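PDB 2WSI: flavin adenine dinucleotide synthase from Saccharomyces cerevisiae, which catalyses the transfer of an adenylyl group from ATP to FMN, forming the coenzyme FAD and diphosphate in the last step of FAD biosynthesis. Local coordinates for residues 55-69 against 156-168. Residues are numbered along the deposited sequence; the frame is centred on the assembly and turned at random.
With FAD (flavin-adenine dinucleotide), chain C; SO4 (sulfate ion), chain B.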
loop_
_atom_site.group_PDB
_atom_site.type_symbol
_atom_site.label_atom_id
_atom_site.label_comp_id
_atom_site.label_asym_id
_atom_site.label_seq_id
_atom_site.Cartn_x
_atom_site.Cartn_y
_atom_site.Cartn_z
ATOM N N GLU A 55 -6.823 18.918 1.553
ATOM C CA GLU A 55 -7.445 18.880 0.228
ATOM C C GLU A 55 -7.401 17.451 -0.276
ATOM O O GLU A 55 -8.288 17.007 -1.021
ATOM C CB GLU A 55 -6.715 19.782 -0.784
ATOM C CG GLU A 55 -6.849 21.262 -0.488
ATOM C CD GLU A 55 -6.055 22.146 -1.460
ATOM O OE1 GLU A 55 -5.563 21.638 -2.472
ATOM O OE2 GLU A 55 -5.922 23.354 -1.213
ATOM N N ILE A 56 -6.343 16.752 0.115
ATOM C CA ILE A 56 -6.173 15.353 -0.261
ATOM C C ILE A 56 -6.225 14.485 0.972
ATOM O O ILE A 56 -5.472 14.725 1.902
ATOM C CB ILE A 56 -4.801 15.092 -0.900
ATOM C CG1 ILE A 56 -4.596 15.932 -2.169
ATOM C CG2 ILE A 56 -4.681 13.622 -1.308
ATOM C CD1 ILE A 56 -3.208 15.772 -2.743
ATOM N N SER A 57 -7.048 13.437 0.949
ATOM C CA SER A 57 -6.954 12.398 1.953
ATOM C C SER A 57 -6.422 11.112 1.320
ATOM O O SER A 57 -6.736 10.798 0.180
ATOM C CB SER A 57 -8.314 12.095 2.541
ATOM O OG SER A 57 -8.149 11.195 3.607
ATOM N N PHE A 58 -5.608 10.390 2.063
ATOM C CA PHE A 58 -5.023 9.135 1.589
ATOM C C PHE A 58 -5.908 7.978 2.077
ATOM O O PHE A 58 -6.111 7.816 3.298
ATOM C CB PHE A 58 -3.600 9.004 2.164
ATOM C CG PHE A 58 -2.794 7.920 1.520
ATOM C CD1 PHE A 58 -1.857 8.230 0.561
ATOM C CD2 PHE A 58 -2.997 6.592 1.865
ATOM C CE1 PHE A 58 -1.123 7.223 -0.079
ATOM C CE2 PHE A 58 -2.282 5.570 1.230
ATOM C CZ PHE A 58 -1.350 5.880 0.262
ATOM N N SER A 59 -6.478 7.188 1.156
ATOM C CA SER A 59 -7.248 6.015 1.600
ATOM C C SER A 59 -6.309 4.849 1.874
ATOM O O SER A 59 -5.619 4.340 0.991
ATOM C CB SER A 59 -8.382 5.611 0.635
ATOM O OG SER A 59 -7.893 5.300 -0.661
ATOM N N TYR A 60 -6.292 4.428 3.124
ATOM C CA TYR A 60 -5.326 3.443 3.578
ATOM C C TYR A 60 -6.058 2.304 4.295
ATOM O O TYR A 60 -6.864 2.553 5.194
ATOM C CB TYR A 60 -4.370 4.119 4.548
ATOM C CG TYR A 60 -3.285 3.221 5.095
ATOM C CD1 TYR A 60 -2.339 2.648 4.242
ATOM C CD2 TYR A 60 -3.180 2.963 6.467
ATOM C CE1 TYR A 60 -1.332 1.836 4.728
ATOM C CE2 TYR A 60 -2.180 2.157 6.962
ATOM C CZ TYR A 60 -1.250 1.588 6.082
ATOM O OH TYR A 60 -0.221 0.787 6.511
ATOM N N ASN A 61 -5.745 1.063 3.934
ATOM C CA ASN A 61 -6.374 -0.102 4.577
ATOM C C ASN A 61 -5.318 -1.120 5.027
ATOM O O ASN A 61 -5.655 -2.248 5.393
ATOM C CB ASN A 61 -7.384 -0.784 3.645
ATOM C CG ASN A 61 -6.725 -1.354 2.383
ATOM O OD1 ASN A 61 -5.508 -1.270 2.202
ATOM N ND2 ASN A 61 -7.536 -1.931 1.504
ATOM N N GLY A 62 -4.052 -0.698 5.046
ATOM C CA GLY A 62 -2.988 -1.544 5.567
ATOM C C GLY A 62 -2.552 -2.654 4.614
ATOM O O GLY A 62 -1.620 -3.405 4.923
ATOM N N GLY A 63 -3.196 -2.764 3.454
ATOM C CA GLY A 63 -2.793 -3.796 2.490
ATOM C C GLY A 63 -1.459 -3.456 1.806
ATOM O O GLY A 63 -0.947 -2.332 1.925
ATOM N N LYS A 64 -0.881 -4.428 1.100
ATOM C CA LYS A 64 0.433 -4.247 0.490
ATOM C C LYS A 64 0.404 -3.104 -0.525
ATOM O O LYS A 64 1.349 -2.346 -0.604
ATOM C CB LYS A 64 0.910 -5.524 -0.202
ATOM C CG LYS A 64 0.003 -6.015 -1.354
ATOM C CD LYS A 64 0.479 -7.448 -1.794
ATOM C CE LYS A 64 -0.128 -7.858 -3.160
ATOM N NZ LYS A 64 -1.596 -7.684 -3.104
ATOM N N ASP A 65 -0.669 -2.996 -1.304
ATOM C CA ASP A 65 -0.720 -2.010 -2.374
ATOM C C ASP A 65 -0.783 -0.593 -1.795
ATOM O O ASP A 65 -0.027 0.298 -2.206
ATOM C CB ASP A 65 -1.945 -2.223 -3.248
ATOM C CG ASP A 65 -1.845 -3.456 -4.153
ATOM O OD1 ASP A 65 -0.769 -4.060 -4.252
ATOM O OD2 ASP A 65 -2.865 -3.816 -4.776
ATOM N N CYS A 66 -1.685 -0.342 -0.851
ATOM C CA CYS A 66 -1.732 1.046 -0.377
ATOM C C CYS A 66 -0.557 1.361 0.548
ATOM O O CYS A 66 -0.141 2.524 0.640
ATOM C CB CYS A 66 -3.070 1.433 0.227
ATOM S SG CYS A 66 -3.460 0.437 1.497
ATOM N N GLN A 67 0.039 0.345 1.161
ATOM C CA GLN A 67 1.301 0.553 1.886
ATOM C C GLN A 67 2.468 0.945 0.955
ATOM O O GLN A 67 3.243 1.862 1.265
ATOM C CB GLN A 67 1.734 -0.674 2.680
ATOM C CG GLN A 67 2.873 -0.264 3.661
ATOM C CD GLN A 67 3.345 -1.382 4.543
ATOM O OE1 GLN A 67 2.958 -2.537 4.367
ATOM N NE2 GLN A 67 4.221 -1.053 5.492
ATOM N N VAL A 68 2.629 0.242 -0.166
ATOM C CA VAL A 68 3.667 0.639 -1.112
ATOM C C VAL A 68 3.412 2.072 -1.548
ATOM O O VAL A 68 4.332 2.895 -1.566
ATOM C CB VAL A 68 3.744 -0.307 -2.342
ATOM C CG1 VAL A 68 4.541 0.367 -3.484
ATOM C CG2 VAL A 68 4.395 -1.620 -1.926
ATOM N N LEU A 69 2.160 2.380 -1.894
ATOM C CA LEU A 69 1.816 3.735 -2.315
ATOM C C LEU A 69 2.094 4.758 -1.231
ATOM O O LEU A 69 2.641 5.837 -1.487
ATOM C CB LEU A 69 0.355 3.829 -2.753
ATOM C CG LEU A 69 -0.036 5.176 -3.362
ATOM C CD1 LEU A 69 1.000 5.658 -4.398
ATOM C CD2 LEU A 69 -1.451 5.157 -3.919
ATOM N N PRO A 156 -16.069 18.261 3.934
ATOM C CA PRO A 156 -16.410 18.722 2.584
ATOM C C PRO A 156 -15.228 19.392 1.857
ATOM O O PRO A 156 -15.247 19.500 0.652
ATOM C CB PRO A 156 -17.563 19.713 2.824
ATOM C CG PRO A 156 -17.476 20.101 4.288
ATOM C CD PRO A 156 -16.868 18.911 4.995
ATOM N N GLU A 157 -14.209 19.822 2.598
ATOM C CA GLU A 157 -13.021 20.405 1.993
ATOM C C GLU A 157 -12.231 19.355 1.166
ATOM O O GLU A 157 -11.339 19.703 0.393
ATOM C CB GLU A 157 -12.112 21.018 3.081
ATOM C CG GLU A 157 -11.446 19.972 4.024
ATOM C CD GLU A 157 -12.252 19.660 5.299
ATOM O OE1 GLU A 157 -13.502 19.765 5.293
ATOM O OE2 GLU A 157 -11.616 19.281 6.313
ATOM N N THR A 158 -12.560 18.081 1.336
ATOM C CA THR A 158 -11.815 17.018 0.646
ATOM C C THR A 158 -12.039 17.141 -0.856
ATOM O O THR A 158 -13.173 17.040 -1.328
ATOM C CB THR A 158 -12.293 15.616 1.079
ATOM O OG1 THR A 158 -12.149 15.454 2.499
ATOM C CG2 THR A 158 -11.483 14.538 0.349
ATOM N N GLU A 159 -10.974 17.369 -1.610
ATOM C CA GLU A 159 -11.101 17.517 -3.065
ATOM C C GLU A 159 -10.661 16.262 -3.828
ATOM O O GLU A 159 -11.075 16.017 -4.966
ATOM C CB GLU A 159 -10.307 18.750 -3.535
ATOM C CG GLU A 159 -10.854 20.054 -2.917
ATOM C CD GLU A 159 -10.229 21.308 -3.497
ATOM O OE1 GLU A 159 -9.679 21.229 -4.625
ATOM O OE2 GLU A 159 -10.297 22.378 -2.828
ATOM N N ALA A 160 -9.834 15.457 -3.194
ATOM C CA ALA A 160 -9.225 14.302 -3.893
ATOM C C ALA A 160 -8.833 13.239 -2.861
ATOM O O ALA A 160 -8.570 13.570 -1.706
ATOM C CB ALA A 160 -7.990 14.745 -4.663
ATOM N N ILE A 161 -8.853 11.977 -3.276
ATOM C CA ILE A 161 -8.489 10.869 -2.429
ATOM C C ILE A 161 -7.501 9.957 -3.156
ATOM O O ILE A 161 -7.737 9.585 -4.292
ATOM C CB ILE A 161 -9.728 10.082 -2.042
ATOM C CG1 ILE A 161 -10.722 11.081 -1.431
ATOM C CG2 ILE A 161 -9.356 8.943 -1.070
ATOM C CD1 ILE A 161 -11.662 10.522 -0.417
ATOM N N VAL A 162 -6.402 9.628 -2.484
ATOM C CA VAL A 162 -5.385 8.761 -3.040
ATOM C C VAL A 162 -5.825 7.315 -2.807
ATOM O O VAL A 162 -6.190 6.956 -1.704
ATOM C CB VAL A 162 -4.016 8.978 -2.343
ATOM C CG1 VAL A 162 -2.942 8.127 -3.026
ATOM C CG2 VAL A 162 -3.608 10.478 -2.327
ATOM N N ILE A 163 -5.713 6.478 -3.838
ATOM C CA ILE A 163 -6.274 5.122 -3.845
ATOM C C ILE A 163 -5.206 4.196 -4.423
ATOM O O ILE A 163 -4.713 4.466 -5.518
ATOM C CB ILE A 163 -7.467 5.058 -4.803
ATOM C CG1 ILE A 163 -8.529 6.079 -4.365
ATOM C CG2 ILE A 163 -8.019 3.640 -4.899
ATOM C CD1 ILE A 163 -9.670 6.266 -5.395
ATOM N N GLY A 164 -4.861 3.124 -3.706
ATOM C CA GLY A 164 -3.768 2.251 -4.124
ATOM C C GLY A 164 -4.211 1.154 -5.100
ATOM O O GLY A 164 -3.658 0.058 -5.109
ATOM N N ILE A 165 -5.193 1.465 -5.927
ATOM C CA ILE A 165 -5.752 0.494 -6.861
ATOM C C ILE A 165 -4.736 0.174 -7.963
ATOM O O ILE A 165 -3.968 1.011 -8.365
ATOM C CB ILE A 165 -7.053 1.047 -7.472
ATOM C CG1 ILE A 165 -7.797 -0.016 -8.298
ATOM C CG2 ILE A 165 -6.755 2.286 -8.285
ATOM C CD1 ILE A 165 -9.298 0.336 -8.510
ATOM N N ARG A 166 -4.703 -1.067 -8.423
ATOM C CA ARG A 166 -4.017 -1.318 -9.686
ATOM C C ARG A 166 -4.658 -2.498 -10.405
ATOM O O ARG A 166 -5.689 -2.973 -9.989
ATOM C CB ARG A 166 -2.497 -1.484 -9.531
ATOM C CG ARG A 166 -2.040 -2.237 -8.331
ATOM C CD ARG A 166 -0.787 -3.068 -8.585
ATOM N NE ARG A 166 -0.842 -4.051 -7.560
ATOM C CZ ARG A 166 -0.900 -5.369 -7.693
ATOM N NH1 ARG A 166 -0.734 -6.044 -8.836
ATOM N NH2 ARG A 166 -1.056 -6.012 -6.583
ATOM N N HIS A 167 -4.079 -2.919 -11.522
ATOM C CA HIS A 167 -4.654 -4.029 -12.274
ATOM C C HIS A 167 -4.260 -5.350 -11.630
ATOM O O HIS A 167 -3.073 -5.681 -11.522
ATOM C CB HIS A 167 -4.208 -3.970 -13.736
ATOM C CG HIS A 167 -4.637 -2.718 -14.435
ATOM N ND1 HIS A 167 -5.964 -2.399 -14.628
ATOM C CD2 HIS A 167 -3.923 -1.696 -14.962
ATOM C CE1 HIS A 167 -6.050 -1.239 -15.253
ATOM N NE2 HIS A 167 -4.824 -0.795 -15.476
ATOM N N THR A 168 -5.257 -6.085 -11.167
ATOM C CA THR A 168 -5.003 -7.360 -10.513
ATOM C C THR A 168 -5.825 -8.478 -11.127
ATOM O O THR A 168 -5.942 -9.553 -10.546
ATOM C CB THR A 168 -5.252 -7.267 -8.999
ATOM O OG1 THR A 168 -6.647 -7.040 -8.744
ATOM C CG2 THR A 168 -4.445 -6.132 -8.434
HETATM P PA FAD C . -9.568 -2.758 -3.151
HETATM O O1A FAD C . -9.435 -4.015 -2.335
HETATM O O2A FAD C . -10.954 -2.184 -3.039
HETATM O O5B FAD C . -8.426 -1.653 -2.824
HETATM C C5B FAD C . -8.210 -0.611 -3.757
HETATM C C4B FAD C . -7.779 0.645 -2.992
HETATM O O4B FAD C . -8.902 1.239 -2.395
HETATM C C3B FAD C . -6.828 0.318 -1.858
HETATM O O3B FAD C . -5.489 0.327 -2.285
HETATM C C2B FAD C . -7.114 1.440 -0.878
HETATM O O2B FAD C . -6.385 2.599 -1.223
HETATM C C1B FAD C . -8.583 1.694 -1.093
HETATM N N9A FAD C . -9.340 0.900 -0.113
HETATM C C8A FAD C . -9.894 -0.346 -0.270
HETATM N N7A FAD C . -10.521 -0.695 0.887
HETATM C C5A FAD C . -10.341 0.318 1.774
HETATM C C6A FAD C . -10.738 0.500 3.083
HETATM N N6A FAD C . -11.463 -0.417 3.751
HETATM N N1A FAD C . -10.412 1.672 3.700
HETATM C C2A FAD C . -9.694 2.663 3.063
HETATM N N3A FAD C . -9.266 2.461 1.771
HETATM C C4A FAD C . -9.620 1.318 1.144
HETATM N N1 FAD C . -15.583 2.367 -8.331
HETATM C C2 FAD C . -16.314 2.871 -9.375
HETATM O O2 FAD C . -16.842 2.109 -10.186
HETATM N N3 FAD C . -16.464 4.228 -9.519
HETATM C C4 FAD C . -15.890 5.098 -8.618
HETATM O O4 FAD C . -16.057 6.306 -8.815
HETATM C C4X FAD C . -15.144 4.591 -7.550
HETATM N N5 FAD C . -14.542 5.430 -6.616
HETATM C C5X FAD C . -13.801 4.910 -5.574
HETATM C C6 FAD C . -13.193 5.742 -4.632
HETATM C C7 FAD C . -12.476 5.186 -3.569
HETATM C C7M FAD C . -11.821 6.054 -2.533
HETATM C C8 FAD C . -12.355 3.807 -3.468
HETATM C C8M FAD C . -11.566 3.195 -2.349
HETATM C C9 FAD C . -12.950 2.986 -4.410
HETATM C C9A FAD C . -13.679 3.525 -5.451
HETATM N N10 FAD C . -14.276 2.681 -6.366
HETATM C C10 FAD C . -14.985 3.214 -7.424
HETATM C "C1'" FAD C . -14.102 1.192 -6.233
HETATM C "C2'" FAD C . -12.829 0.731 -6.977
HETATM O "O2'" FAD C . -12.758 1.188 -8.307
HETATM C "C3'" FAD C . -12.656 -0.785 -6.975
HETATM O "O3'" FAD C . -13.610 -1.361 -7.833
HETATM C "C4'" FAD C . -12.814 -1.346 -5.575
HETATM O "O4'" FAD C . -12.039 -0.597 -4.662
HETATM C "C5'" FAD C . -12.341 -2.800 -5.524
HETATM O "O5'" FAD C . -11.135 -2.920 -6.255
HETATM P P FAD C . -9.928 -3.841 -5.714
HETATM O O1P FAD C . -10.496 -5.071 -5.046
HETATM O O2P FAD C . -8.940 -4.111 -6.826
HETATM O O3P FAD C . -9.093 -2.999 -4.648
HETATM S S SO4 B . -4.178 -6.238 -1.144
HETATM O O1 SO4 B . -5.604 -6.447 -1.313
HETATM O O2 SO4 B . -3.990 -5.067 -0.295
HETATM O O3 SO4 B . -3.609 -7.420 -0.496
HETATM O O4 SO4 B . -3.565 -5.921 -2.428
HETATM O O HOH W 1 -4.915 -2.544 -4.715
#
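Strands 56-59 and 160-162 run parallel at 31°, their axes 4.5 Å apart, and a ladder of backbone bonds from E55 O to S59 N pairs I56 with A160, S57 with I161 and F58 with V162. At its end V162 O is gripped twice by S59: in the carbonyl plane by N, and from a tilted direction by OG (2.6 Å). V162 divides its methyls: CG2 packs against I56 CG2, while CG1, anti to its backbone N, touches both F58 CE1 and L69 CD2, the latter at a tight 3.4 Å. Helix 64-87 thus seats on this face of the sheet, its first turn backing onto G164, whose CA lies 4.4 Å from C66 CA. Farther along, R166 NH2 bonds the syn lone pair of D65 OD1 at 3.1 Å, although carboxylate and guanidinium planes stand 83° apart; E299 bridges both R166 and K64, and K64 NZ also bonds sulfate O4 at 2.7 Å. On the ligand side, FAD O2B donates to S59 O and accepts from G164 N (3.0 Å, 177°). The C-terminal ends of two adjacent parallel strands, with the loop after the second, hold the adenosine ribose beside a helix N-terminus, fitting the HUP-type nucleotide-binding fold of the PAPS reductase family.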